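Long-range contacts in beta-galactosidase (Marinomonas sp. ef1, PDB 6Y2K), which hydrolyses terminal beta-D-galactosyl residues from beta-galactosides as a hexameric, cold-active GH42 enzyme of an Antarctic bacterium: residues N635-I640 and A651-Q656; F342-A346 and V612-G616; H85-A90 and Y106-E112. All blocks are in the same frame, centred on the assembly; numbering follows the deposited sequence.

Interaction 1 (N635-I640 and A651-Q656); sequences NAELVI and AIWKKQ
V639 and I640 both direct their backbone N-H groups at the carbonyl oxygen of I652, which defines a classic beta bulge in the antiparallel pairing of strands 636-640 and 649-655 in the small sheet near the C terminus. The doubly gripped I652 O takes V639 N at 2.8 Å and I640 N at 3.0 Å, the second on a lone pair. Past the bulge the register is regular: E637 and K654 exchange two backbone bonds, flanked by the non-hydrogen-bonded pairs L638-W653 and A636-K655.

The two faces of the pairing show how differently side chains can meet. On one, L638 lies over the W653 indole in a CH-pi contact, its CG 3.8 Å from the centroid of the six-membered ring and 14° off the ring normal, while CD2 comes to 3.6 Å from W653 CE2. The ring's edge meets the A636 backbone. Were W653 cut back to an alanine, L638 would probably lose the ring that fixes its CG and CD2, and a gap would open beside P633 and I619.

On the other face I640 and I652 run side by side toward the barrel helices, where I652 touches W339. E637 and K654 also travel together: each places CG between its backbone N and carbonyl carbon (chi1 78° and 60°) and then extends, which keeps the two chains alongside. V639 CG2 crosses the lysine at about a right angle, 3.7 Å from K654 CG. The charged ends stop short of a salt bridge, with E637 OE1 4.4 Å from K654 NZ, and the lysine also bonds to S395 OG. A water spans the difference, accepting from K654 NZ at 2.7 Å and donating to E637 OE1 at 3.0 Å.

Interaction 2 (F342-A346 and V612-G616); sequences FSHGA and VRERG
F342 O, a carbonyl at the C-terminal end of helix 333-343, is gripped from opposite faces of its plane by R615 NH1 at 2.9 Å and by G345 N at 3.0 Å. The second bond belongs to a Schellman motif in which G345, with positive phi, is the C-prime residue, and the first adds an arginine from a distant strand to that helix end. R615 runs past the carbonyls of S343 and F342, and its bend at chi3 (64°) sets the guanidinium over G345, whose CA lies 3.6 Å above the centre of that plane. A water at the guanidinium edge accepts from R615 NH1 at 3.0 Å and donates to A346 O at 2.7 Å, while R615 NH2 turns to the carbonyls of M404 and L406.

Two residues earlier on the same strand, R613 treats the next carbonyl likewise, NH2 donating to a lone pair of S343 O at 3.0 Å and also serving S408 O. Its extended chain lays CD squarely over the H344 ring, 3.4 Å from the centroid and 10° off the normal. The imidazole keeps ND1 for D300. Positive charge at a helix C terminus, where the last carbonyls point on along the axis beyond the helix end, is likely to be favourable, and these buried guanidiniums are met largely by main-chain oxygens.

The contact joins the last helix before barrel strand 348-352 to an edge strand, 610-615, of the C-terminal sheet. F342 packs on helix 377-395, H344 on helix 435-448, and S343 on strand 618-623.

Interaction 3 (H85-A90 and Y106-E112); sequences HPSMLA and YTFASLE
With CG anti to the carbonyl carbon in both H85 (chi1 -57°) and E112 (chi1 -68°), imidazole and carboxylate reach toward one another, and H85 ND1 donates to E112 OE1 at 2.6 Å. The acceptor lies in the ring plane, but the donor meets the oxygen on its anti side, 27° out of the carboxylate plane. H85 NE2 binds E116 OE2, one turn further along the same helix, and two carboxylates around one imidazole would probably favour its protonated form.

S87 takes part largely through water. One water accepts from S87 N and donates to E112 OE1 at 2.8 Å; another lies 2.9 Å from S87 OG and 2.7 Å from S110 OG. S110 is the N-cap of helix 111-128, its OG bonding Y113 N, and that hydroxyl oxygen also rests 3.3 Å from M88 CA. The backbone tie is T107 N to M88 O at 2.9 Å, nearly along the C=O axis. Beside it M88 CE touches Y106 CB at 4.0 Å. T107 OG1 accepts from A109 N in an ST turn and bonds D156 as well.

The result is a return of the chain between helices 79-84 and 111-128, within the excursion that links barrel strands 67-71 and 134-138. M88 packs back on helix 79-84, A109 meets helix 154-168, and Y106 and F108 lean on F222 of helix 205-233.

Interactions 1 and 2 share one sheet and touch, their centres about 13 Å apart: K655 NZ forms a salt bridge with E614 OE2 at 3.0 Å, reaching across the intervening strand 618-623. Both meet helix 333-343, interaction 2 at its C-terminal end and interaction 1 through W339 and R335, making them two parts of one attachment of the C-terminal sheet to the barrel. Interaction 3 is remote, its centre about 42 Å from that of interaction 2 and 54 Å from that of interaction 1. It includes the start of helix 111-128 in the connection leaving strand 67-71, consistent with the end where TIM-barrel active sites open; the helix-to-strand turn of interaction 2 belongs to the other end.

Interaction 1 (N635-I640 and A651-Q656)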
ATOM      1  N   ASN A 635     -30.992  30.094  18.640  1.00 33.89           N
ATOM      2  CA  ASN A 635     -31.675  31.380  18.821  1.00 33.95           C
ATOM      3  C   ASN A 635     -31.672  32.204  17.533  1.00 32.31           C
ATOM      4  O   ASN A 635     -31.216  33.346  17.504  1.00 32.32           O
ATOM      5  CB  ASN A 635     -31.050  32.162  19.986  1.00 34.60           C
ATOM      6  CG  ASN A 635     -31.077  31.381  21.291  1.00 35.67           C
ATOM      7  OD1 ASN A 635     -32.117  30.848  21.682  1.00 36.41           O
ATOM      8  ND2 ASN A 635     -29.934  31.303  21.963  1.00 36.53           N
ATOM      9  N   ALA A 636     -32.179  31.592  16.471  1.00 30.79           N
ATOM     10  CA  ALA A 636     -32.188  32.210  15.154  1.00 29.76           C
ATOM     11  C   ALA A 636     -33.236  31.569  14.280  1.00 28.70           C
ATOM     12  O   ALA A 636     -33.654  30.440  14.534  1.00 27.82           O
ATOM     13  CB  ALA A 636     -30.819  32.078  14.510  1.00 29.54           C
ATOM     14  N   GLU A 637     -33.667  32.286  13.250  1.00 28.38           N
ATOM     15  CA  GLU A 637     -34.596  31.712  12.288  1.00 29.65           C
ATOM     16  C   GLU A 637     -34.074  31.794  10.857  1.00 27.99           C
ATOM     17  O   GLU A 637     -33.349  32.720  10.502  1.00 27.41           O
ATOM     18  CB  GLU A 637     -36.006  32.308  12.442  1.00 31.92           C
ATOM     19  CG  GLU A 637     -36.250  33.679  11.862  1.00 33.95           C
ATOM     20  CD  GLU A 637     -37.685  34.136  12.094  1.00 36.11           C
ATOM     21  OE1 GLU A 637     -38.487  34.133  11.130  1.00 36.10           O
ATOM     22  OE2 GLU A 637     -38.003  34.481  13.251  1.00 37.82           O
ATOM     23  N   LEU A 638     -34.437  30.787  10.066  1.00 26.63           N
ATOM     24  CA  LEU A 638     -34.055  30.687   8.663  1.00 27.14           C
ATOM     25  C   LEU A 638     -34.667  31.801   7.845  1.00 26.23           C
ATOM     26  O   LEU A 638     -35.864  32.040   7.953  1.00 25.56           O
ATOM     27  CB  LEU A 638     -34.566  29.383   8.050  1.00 28.33           C
ATOM     28  CG  LEU A 638     -33.627  28.209   7.833  1.00 30.30           C
ATOM     29  CD1 LEU A 638     -34.437  27.079   7.200  1.00 29.96           C
ATOM     30  CD2 LEU A 638     -32.440  28.583   6.948  1.00 29.77           C
ATOM     31  N   VAL A 639     -33.851  32.439   7.006  1.00 25.06           N
ATOM     32  CA  VAL A 639     -34.325  33.415   6.012  1.00 25.01           C
ATOM     33  C   VAL A 639     -34.155  32.875   4.584  1.00 24.31           C
ATOM     34  O   VAL A 639     -35.098  32.893   3.797  1.00 23.69           O
ATOM     35  CB  VAL A 639     -33.599  34.764   6.165  1.00 24.76           C
ATOM     36  CG1 VAL A 639     -34.130  35.787   5.163  1.00 24.92           C
ATOM     37  CG2 VAL A 639     -33.746  35.277   7.596  1.00 25.06           C
ATOM     38  N   ILE A 640     -32.951  32.408   4.260  1.00 23.91           N
ATOM     39  CA  ILE A 640     -32.635  31.843   2.946  1.00 24.03           C
ATOM     40  C   ILE A 640     -32.113  30.414   3.130  1.00 23.80           C
ATOM     41  O   ILE A 640     -31.341  30.149   4.058  1.00 22.27           O
ATOM     42  CB  ILE A 640     -31.542  32.681   2.226  1.00 24.75           C
ATOM     43  CG1 ILE A 640     -31.967  34.152   2.065  1.00 25.64           C
ATOM     44  CG2 ILE A 640     -31.164  32.072   0.881  1.00 24.69           C
ATOM     45  CD1 ILE A 640     -33.085  34.391   1.077  1.00 26.58           C
ATOM     46  N   ALA A 651     -26.959  28.896   3.406  1.00 17.89           N
ATOM     47  CA  ALA A 651     -28.136  29.237   4.205  1.00 18.31           C
ATOM     48  C   ALA A 651     -27.862  30.517   4.984  1.00 19.03           C
ATOM     49  O   ALA A 651     -26.726  30.766   5.402  1.00 19.17           O
ATOM     50  CB  ALA A 651     -28.509  28.102   5.144  1.00 18.39           C
ATOM     51  N   ILE A 652     -28.910  31.320   5.167  1.00 19.81           N
ATOM     52  CA  ILE A 652     -28.817  32.606   5.859  1.00 20.53           C
ATOM     53  C   ILE A 652     -29.899  32.659   6.944  1.00 21.24           C
ATOM     54  O   ILE A 652     -31.077  32.421   6.663  1.00 20.12           O
ATOM     55  CB  ILE A 652     -28.972  33.797   4.885  1.00 21.05           C
ATOM     56  CG1 ILE A 652     -27.961  33.652   3.726  1.00 21.76           C
ATOM     57  CG2 ILE A 652     -28.789  35.120   5.632  1.00 20.89           C
ATOM     58  CD1 ILE A 652     -28.004  34.752   2.699  1.00 22.25           C
ATOM     59  N   TRP A 653     -29.470  32.965   8.167  1.00 22.25           N
ATOM     60  CA  TRP A 653     -30.317  32.997   9.352  1.00 23.20           C
ATOM     61  C   TRP A 653     -30.239  34.389   9.980  1.00 24.07           C
ATOM     62  O   TRP A 653     -29.228  35.079   9.831  1.00 23.99           O
ATOM     63  CB  TRP A 653     -29.826  31.981  10.396  1.00 23.50           C
ATOM     64  CG  TRP A 653     -29.834  30.527   9.975  1.00 24.27           C
ATOM     65  CD1 TRP A 653     -29.020  29.922   9.046  1.00 25.21           C
ATOM     66  CD2 TRP A 653     -30.667  29.492  10.507  1.00 24.23           C
ATOM     67  NE1 TRP A 653     -29.320  28.580   8.954  1.00 24.65           N
ATOM     68  CE2 TRP A 653     -30.330  28.292   9.837  1.00 24.55           C
ATOM     69  CE3 TRP A 653     -31.681  29.466  11.478  1.00 24.57           C
ATOM     70  CZ2 TRP A 653     -30.964  27.078  10.114  1.00 24.33           C
ATOM     71  CZ3 TRP A 653     -32.315  28.253  11.757  1.00 24.72           C
ATOM     72  CH2 TRP A 653     -31.952  27.076  11.072  1.00 24.71           C
ATOM     73  N   LYS A 654     -31.290  34.782  10.697  1.00 24.91           N
ATOM     74  CA  LYS A 654     -31.278  36.007  11.500  1.00 26.92           C
ATOM     75  C   LYS A 654     -31.437  35.674  12.980  1.00 28.31           C
ATOM     76  O   LYS A 654     -32.230  34.805  13.341  1.00 27.62           O
ATOM     77  CB  LYS A 654     -32.358  36.999  11.045  1.00 27.10           C
ATOM     78  CG  LYS A 654     -33.796  36.512  11.110  1.00 27.43           C
ATOM     79  CD  LYS A 654     -34.741  37.594  10.597  1.00 28.23           C
ATOM     80  CE  LYS A 654     -36.193  37.132  10.605  1.00 28.48           C
ATOM     81  NZ  LYS A 654     -37.099  38.101   9.920  1.00 28.50           N
ATOM     82  N   LYS A 655     -30.666  36.354  13.825  1.00 30.16           N
ATOM     83  CA  LYS A 655     -30.748  36.164  15.267  1.00 33.86           C
ATOM     84  C   LYS A 655     -32.107  36.649  15.781  1.00 36.43           C
ATOM     85  O   LYS A 655     -32.649  37.631  15.267  1.00 35.80           O
ATOM     86  CB  LYS A 655     -29.621  36.912  15.973  1.00 34.47           C
ATOM     87  CG  LYS A 655     -28.248  36.338  15.683  1.00 35.98           C
ATOM     88  CD  LYS A 655     -27.166  37.136  16.383  1.00 36.42           C
ATOM     89  CE  LYS A 655     -25.786  36.749  15.890  1.00 36.49           C
ATOM     90  NZ  LYS A 655     -24.729  37.551  16.561  1.00 36.89           N
ATOM     91  N   GLN A 656     -32.658  35.940  16.766  1.00 40.61           N
ATOM     92  CA  GLN A 656     -33.976  36.273  17.334  1.00 44.73           C
ATOM     93  C   GLN A 656     -33.842  37.371  18.383  1.00 44.99           C
ATOM     94  O   GLN A 656     -32.859  37.415  19.121  1.00 46.88           O
ATOM     95  CB  GLN A 656     -34.634  35.036  17.951  1.00 47.91           C
ATOM     96  CG  GLN A 656     -35.103  34.011  16.919  1.00 50.95           C
ATOM     97  CD  GLN A 656     -35.479  32.658  17.520  1.00 53.25           C
ATOM     98  OE1 GLN A 656     -35.282  32.403  18.714  1.00 56.08           O
ATOM     99  NE2 GLN A 656     -36.022  31.776  16.682  1.00 55.06           N
TER
HETATM  100  O   HOH W   1     -39.454  36.826  10.108  1.00 45.51           O

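Interaction 2 (F342-A346 and V612-G616)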
ATOM      1  N   PHE A 342     -20.215  38.481   0.223  1.00 15.79           N
ATOM      2  CA  PHE A 342     -21.146  39.330   1.008  1.00 15.68           C
ATOM      3  C   PHE A 342     -21.031  39.093   2.515  1.00 16.13           C
ATOM      4  O   PHE A 342     -21.068  40.051   3.285  1.00 16.51           O
ATOM      5  CB  PHE A 342     -22.601  39.122   0.581  1.00 15.93           C
ATOM      6  CG  PHE A 342     -22.930  39.609  -0.819  1.00 15.85           C
ATOM      7  CD1 PHE A 342     -22.194  40.614  -1.455  1.00 16.01           C
ATOM      8  CD2 PHE A 342     -24.025  39.081  -1.479  1.00 15.98           C
ATOM      9  CE1 PHE A 342     -22.528  41.036  -2.736  1.00 16.26           C
ATOM     10  CE2 PHE A 342     -24.380  39.522  -2.746  1.00 16.35           C
ATOM     11  CZ  PHE A 342     -23.627  40.494  -3.379  1.00 16.41           C
ATOM     12  N   SER A 343     -20.853  37.838   2.932  1.00 15.90           N
ATOM     13  CA  SER A 343     -20.665  37.519   4.365  1.00 15.71           C
ATOM     14  C   SER A 343     -19.409  38.152   4.987  1.00 15.39           C
ATOM     15  O   SER A 343     -19.381  38.392   6.199  1.00 15.44           O
ATOM     16  CB  SER A 343     -20.684  36.001   4.611  1.00 16.06           C
ATOM     17  OG  SER A 343     -19.449  35.374   4.262  1.00 15.92           O
ATOM     18  N   HIS A 344     -18.384  38.413   4.167  1.00 15.09           N
ATOM     19  CA  HIS A 344     -17.169  39.117   4.601  1.00 15.08           C
ATOM     20  C   HIS A 344     -17.254  40.648   4.413  1.00 15.54           C
ATOM     21  O   HIS A 344     -16.246  41.347   4.579  1.00 15.79           O
ATOM     22  CB  HIS A 344     -15.930  38.551   3.866  1.00 14.96           C
ATOM     23  CG  HIS A 344     -15.572  37.148   4.263  1.00 14.46           C
ATOM     24  ND1 HIS A 344     -14.569  36.865   5.165  1.00 14.25           N
ATOM     25  CD2 HIS A 344     -16.090  35.951   3.889  1.00 14.46           C
ATOM     26  CE1 HIS A 344     -14.487  35.554   5.333  1.00 14.54           C
ATOM     27  NE2 HIS A 344     -15.397  34.975   4.568  1.00 14.67           N
ATOM     28  N   GLY A 345     -18.439  41.172   4.077  1.00 15.85           N
ATOM     29  CA  GLY A 345     -18.658  42.619   3.970  1.00 15.89           C
ATOM     30  C   GLY A 345     -18.446  43.226   2.595  1.00 16.77           C
ATOM     31  O   GLY A 345     -18.396  44.448   2.466  1.00 16.69           O
ATOM     32  N   ALA A 346     -18.320  42.397   1.557  1.00 16.52           N
ATOM     33  CA  ALA A 346     -18.143  42.923   0.213  1.00 16.63           C
ATOM     34  C   ALA A 346     -19.351  43.778  -0.155  1.00 16.72           C
ATOM     35  O   ALA A 346     -20.488  43.326  -0.007  1.00 17.09           O
ATOM     36  CB  ALA A 346     -17.976  41.798  -0.793  1.00 16.80           C
ATOM     37  N   VAL A 612     -18.943  29.349   8.549  1.00 16.23           N
ATOM     38  CA  VAL A 612     -19.936  30.299   9.040  1.00 17.13           C
ATOM     39  C   VAL A 612     -19.266  31.663   9.229  1.00 17.34           C
ATOM     40  O   VAL A 612     -18.071  31.757   9.543  1.00 17.79           O
ATOM     41  CB  VAL A 612     -20.563  29.826  10.373  1.00 17.37           C
ATOM     42  CG1 VAL A 612     -21.513  30.870  10.952  1.00 18.53           C
ATOM     43  CG2 VAL A 612     -21.332  28.540  10.167  1.00 17.73           C
ATOM     44  N   ARG A 613     -20.034  32.719   9.009  1.00 17.45           N
ATOM     45  CA  ARG A 613     -19.584  34.072   9.326  1.00 18.15           C
ATOM     46  C   ARG A 613     -20.803  34.930   9.673  1.00 19.06           C
ATOM     47  O   ARG A 613     -21.900  34.673   9.172  1.00 18.65           O
ATOM     48  CB  ARG A 613     -18.786  34.683   8.162  1.00 17.86           C
ATOM     49  CG  ARG A 613     -17.940  35.862   8.597  1.00 17.85           C
ATOM     50  CD  ARG A 613     -17.003  36.396   7.520  1.00 17.47           C
ATOM     51  NE  ARG A 613     -16.020  37.273   8.143  1.00 17.04           N
ATOM     52  CZ  ARG A 613     -16.244  38.517   8.573  1.00 17.56           C
ATOM     53  NH1 ARG A 613     -15.257  39.179   9.174  1.00 17.62           N
ATOM     54  NH2 ARG A 613     -17.432  39.114   8.413  1.00 17.44           N
ATOM     55  N   GLU A 614     -20.600  35.918  10.544  1.00 20.34           N
ATOM     56  CA  GLU A 614     -21.670  36.822  10.978  1.00 22.09           C
ATOM     57  C   GLU A 614     -21.469  38.249  10.487  1.00 21.46           C
ATOM     58  O   GLU A 614     -20.343  38.735  10.419  1.00 21.09           O
ATOM     59  CB  GLU A 614     -21.748  36.856  12.501  1.00 23.96           C
ATOM     60  CG  GLU A 614     -22.008  35.496  13.125  1.00 26.55           C
ATOM     61  CD  GLU A 614     -22.296  35.564  14.618  1.00 28.79           C
ATOM     62  OE1 GLU A 614     -22.690  34.520  15.174  1.00 31.70           O
ATOM     63  OE2 GLU A 614     -22.146  36.650  15.235  1.00 30.35           O
ATOM     64  N   ARG A 615     -22.579  38.906  10.157  1.00 21.25           N
ATOM     65  CA  ARG A 615     -22.639  40.359   9.987  1.00 21.37           C
ATOM     66  C   ARG A 615     -23.789  40.892  10.838  1.00 21.84           C
ATOM     67  O   ARG A 615     -24.960  40.750  10.471  1.00 21.88           O
ATOM     68  CB  ARG A 615     -22.845  40.727   8.519  1.00 20.86           C
ATOM     69  CG  ARG A 615     -21.624  40.429   7.659  1.00 20.48           C
ATOM     70  CD  ARG A 615     -21.752  40.978   6.247  1.00 20.35           C
ATOM     71  NE  ARG A 615     -21.821  42.442   6.222  1.00 20.09           N
ATOM     72  CZ  ARG A 615     -22.089  43.180   5.144  1.00 20.09           C
ATOM     73  NH1 ARG A 615     -22.314  42.619   3.957  1.00 19.85           N
ATOM     74  NH2 ARG A 615     -22.123  44.504   5.254  1.00 21.04           N
ATOM     75  N   GLY A 616     -23.448  41.475  11.984  1.00 23.05           N
ATOM     76  CA  GLY A 616     -24.437  41.904  12.972  1.00 23.43           C
ATOM     77  C   GLY A 616     -25.327  40.751  13.403  1.00 23.38           C
ATOM     78  O   GLY A 616     -24.846  39.756  13.943  1.00 24.14           O
TER
HETATM   79  O   HOH W   2     -22.488  44.269   1.484  1.00 15.99           O

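Interaction 3 (H85-A90 and Y106-E112)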
ATOM      1  N   HIS A  85      10.084  53.711 -26.283  1.00 19.10           N
ATOM      2  CA  HIS A  85      10.683  53.728 -24.951  1.00 19.61           C
ATOM      3  C   HIS A  85      11.237  52.354 -24.562  1.00 20.25           C
ATOM      4  O   HIS A  85      10.706  51.708 -23.664  1.00 19.99           O
ATOM      5  CB  HIS A  85       9.645  54.190 -23.924  1.00 19.82           C
ATOM      6  CG  HIS A  85       9.055  55.533 -24.221  1.00 20.27           C
ATOM      7  ND1 HIS A  85       9.752  56.709 -24.041  1.00 20.42           N
ATOM      8  CD2 HIS A  85       7.834  55.884 -24.686  1.00 20.62           C
ATOM      9  CE1 HIS A  85       8.983  57.727 -24.384  1.00 20.77           C
ATOM     10  NE2 HIS A  85       7.809  57.254 -24.767  1.00 20.81           N
ATOM     11  N   PRO A  86      12.323  51.906 -25.220  1.00 20.80           N
ATOM     12  CA  PRO A  86      12.913  50.594 -24.888  1.00 21.18           C
ATOM     13  C   PRO A  86      13.339  50.426 -23.424  1.00 21.03           C
ATOM     14  O   PRO A  86      13.299  49.303 -22.906  1.00 20.98           O
ATOM     15  CB  PRO A  86      14.137  50.501 -25.817  1.00 21.90           C
ATOM     16  CG  PRO A  86      14.415  51.905 -26.250  1.00 21.74           C
ATOM     17  CD  PRO A  86      13.084  52.596 -26.278  1.00 21.53           C
ATOM     18  N   SER A  87      13.713  51.522 -22.762  1.00 20.21           N
ATOM     19  CA  SER A  87      14.045  51.489 -21.332  1.00 19.76           C
ATOM     20  C   SER A  87      12.846  51.212 -20.396  1.00 19.60           C
ATOM     21  O   SER A  87      13.051  51.021 -19.185  1.00 19.68           O
ATOM     22  CB  SER A  87      14.713  52.801 -20.909  1.00 19.74           C
ATOM     23  OG  SER A  87      13.780  53.879 -20.892  1.00 19.50           O
ATOM     24  N   MET A  88      11.614  51.230 -20.922  1.00 17.85           N
ATOM     25  CA  MET A  88      10.430  50.895 -20.122  1.00 17.51           C
ATOM     26  C   MET A  88      10.276  49.397 -19.859  1.00 16.83           C
ATOM     27  O   MET A  88       9.578  49.015 -18.930  1.00 16.18           O
ATOM     28  CB  MET A  88       9.128  51.442 -20.760  1.00 17.49           C
ATOM     29  CG  MET A  88       8.493  50.571 -21.830  1.00 17.70           C
ATOM     30  SD  MET A  88       7.105  51.368 -22.660  1.00 18.40           S
ATOM     31  CE  MET A  88       5.749  50.672 -21.718  1.00 18.52           C
ATOM     32  N   LEU A  89      10.897  48.555 -20.681  1.00 16.84           N
ATOM     33  CA  LEU A  89      10.716  47.115 -20.563  1.00 16.80           C
ATOM     34  C   LEU A  89      11.470  46.524 -19.378  1.00 16.36           C
ATOM     35  O   LEU A  89      12.634  46.842 -19.137  1.00 15.69           O
ATOM     36  CB  LEU A  89      11.114  46.400 -21.860  1.00 17.14           C
ATOM     37  CG  LEU A  89      10.239  46.702 -23.083  1.00 17.16           C
ATOM     38  CD1 LEU A  89      10.849  46.076 -24.329  1.00 17.62           C
ATOM     39  CD2 LEU A  89       8.809  46.214 -22.900  1.00 17.48           C
ATOM     40  N   ALA A  90      10.783  45.656 -18.640  1.00 16.29           N
ATOM     41  CA  ALA A  90      11.386  44.928 -17.535  1.00 16.42           C
ATOM     42  C   ALA A  90      12.375  43.876 -18.031  1.00 16.96           C
ATOM     43  O   ALA A  90      12.343  43.473 -19.197  1.00 15.82           O
ATOM     44  CB  ALA A  90      10.297  44.249 -16.719  1.00 16.54           C
ATOM     45  N   TYR A 106       5.974  46.422 -18.733  1.00 15.45           N
ATOM     46  CA  TYR A 106       6.722  47.574 -18.258  1.00 14.84           C
ATOM     47  C   TYR A 106       7.290  47.292 -16.876  1.00 14.91           C
ATOM     48  O   TYR A 106       6.750  46.458 -16.133  1.00 15.03           O
ATOM     49  CB  TYR A 106       5.842  48.835 -18.205  1.00 14.51           C
ATOM     50  CG  TYR A 106       4.676  48.797 -17.225  1.00 14.08           C
ATOM     51  CD1 TYR A 106       4.840  49.185 -15.890  1.00 14.18           C
ATOM     52  CD2 TYR A 106       3.397  48.415 -17.641  1.00 14.10           C
ATOM     53  CE1 TYR A 106       3.772  49.169 -14.992  1.00 14.03           C
ATOM     54  CE2 TYR A 106       2.329  48.382 -16.752  1.00 13.79           C
ATOM     55  CZ  TYR A 106       2.518  48.767 -15.431  1.00 13.97           C
ATOM     56  OH  TYR A 106       1.454  48.747 -14.556  1.00 14.00           O
ATOM     57  N   THR A 107       8.372  47.981 -16.536  1.00 14.95           N
ATOM     58  CA  THR A 107       8.819  48.040 -15.150  1.00 15.32           C
ATOM     59  C   THR A 107       8.250  49.299 -14.507  1.00 15.71           C
ATOM     60  O   THR A 107       8.243  50.373 -15.123  1.00 15.90           O
ATOM     61  CB  THR A 107      10.346  47.985 -14.951  1.00 15.24           C
ATOM     62  OG1 THR A 107      10.651  48.390 -13.605  1.00 15.36           O
ATOM     63  CG2 THR A 107      11.113  48.874 -15.940  1.00 15.13           C
ATOM     64  N   PHE A 108       7.787  49.149 -13.264  1.00 15.92           N
ATOM     65  CA  PHE A 108       7.270  50.262 -12.452  1.00 16.10           C
ATOM     66  C   PHE A 108       8.324  51.359 -12.210  1.00 16.56           C
ATOM     67  O   PHE A 108       7.970  52.500 -11.872  1.00 16.87           O
ATOM     68  CB  PHE A 108       6.790  49.748 -11.086  1.00 15.98           C
ATOM     69  CG  PHE A 108       5.544  48.916 -11.142  1.00 15.80           C
ATOM     70  CD1 PHE A 108       4.302  49.525 -11.144  1.00 15.59           C
ATOM     71  CD2 PHE A 108       5.606  47.518 -11.160  1.00 15.80           C
ATOM     72  CE1 PHE A 108       3.137  48.775 -11.177  1.00 15.74           C
ATOM     73  CE2 PHE A 108       4.446  46.763 -11.197  1.00 15.84           C
ATOM     74  CZ  PHE A 108       3.209  47.392 -11.203  1.00 15.75           C
ATOM     75  N   ALA A 109       9.612  51.017 -12.358  1.00 16.52           N
ATOM     76  CA  ALA A 109      10.706  51.983 -12.180  1.00 16.57           C
ATOM     77  C   ALA A 109      10.909  52.930 -13.364  1.00 16.93           C
ATOM     78  O   ALA A 109      11.641  53.915 -13.227  1.00 16.55           O
ATOM     79  CB  ALA A 109      12.015  51.259 -11.870  1.00 16.64           C
ATOM     80  N   SER A 110      10.289  52.633 -14.510  1.00 16.78           N
ATOM     81  CA  SER A 110      10.495  53.413 -15.728  1.00 17.38           C
ATOM     82  C   SER A 110       9.888  54.802 -15.602  1.00 17.56           C
ATOM     83  O   SER A 110       8.674  54.946 -15.552  1.00 17.42           O
ATOM     84  CB  SER A 110       9.875  52.717 -16.939  1.00 17.49           C
ATOM     85  OG  SER A 110      10.015  53.517 -18.104  1.00 17.41           O
ATOM     86  N   LEU A 111      10.740  55.821 -15.572  1.00 17.87           N
ATOM     87  CA  LEU A 111      10.275  57.206 -15.486  1.00 18.52           C
ATOM     88  C   LEU A 111       9.656  57.674 -16.812  1.00 18.51           C
ATOM     89  O   LEU A 111       8.686  58.453 -16.812  1.00 17.52           O
ATOM     90  CB  LEU A 111      11.415  58.121 -15.051  1.00 18.97           C
ATOM     91  CG  LEU A 111      12.070  57.763 -13.711  1.00 20.05           C
ATOM     92  CD1 LEU A 111      13.151  58.784 -13.374  1.00 20.30           C
ATOM     93  CD2 LEU A 111      11.045  57.681 -12.579  1.00 20.41           C
ATOM     94  N   GLU A 112      10.192  57.176 -17.930  1.00 18.66           N
ATOM     95  CA  GLU A 112       9.627  57.472 -19.244  1.00 19.24           C
ATOM     96  C   GLU A 112       8.187  56.962 -19.357  1.00 18.81           C
ATOM     97  O   GLU A 112       7.312  57.693 -19.815  1.00 18.55           O
ATOM     98  CB  GLU A 112      10.493  56.898 -20.378  1.00 20.83           C
ATOM     99  CG  GLU A 112      11.859  57.566 -20.537  1.00 22.30           C
ATOM    100  CD  GLU A 112      12.624  57.122 -21.786  1.00 24.73           C
ATOM    101  OE1 GLU A 112      12.024  56.535 -22.718  1.00 26.89           O
ATOM    102  OE2 GLU A 112      13.846  57.378 -21.860  1.00 25.83           O
TER
HETATM  103  O   HOH W   3      13.720  54.518 -23.594  1.00 18.33           O
HETATM  104  O   HOH W   4      12.376  54.743 -18.507  1.00 23.37           O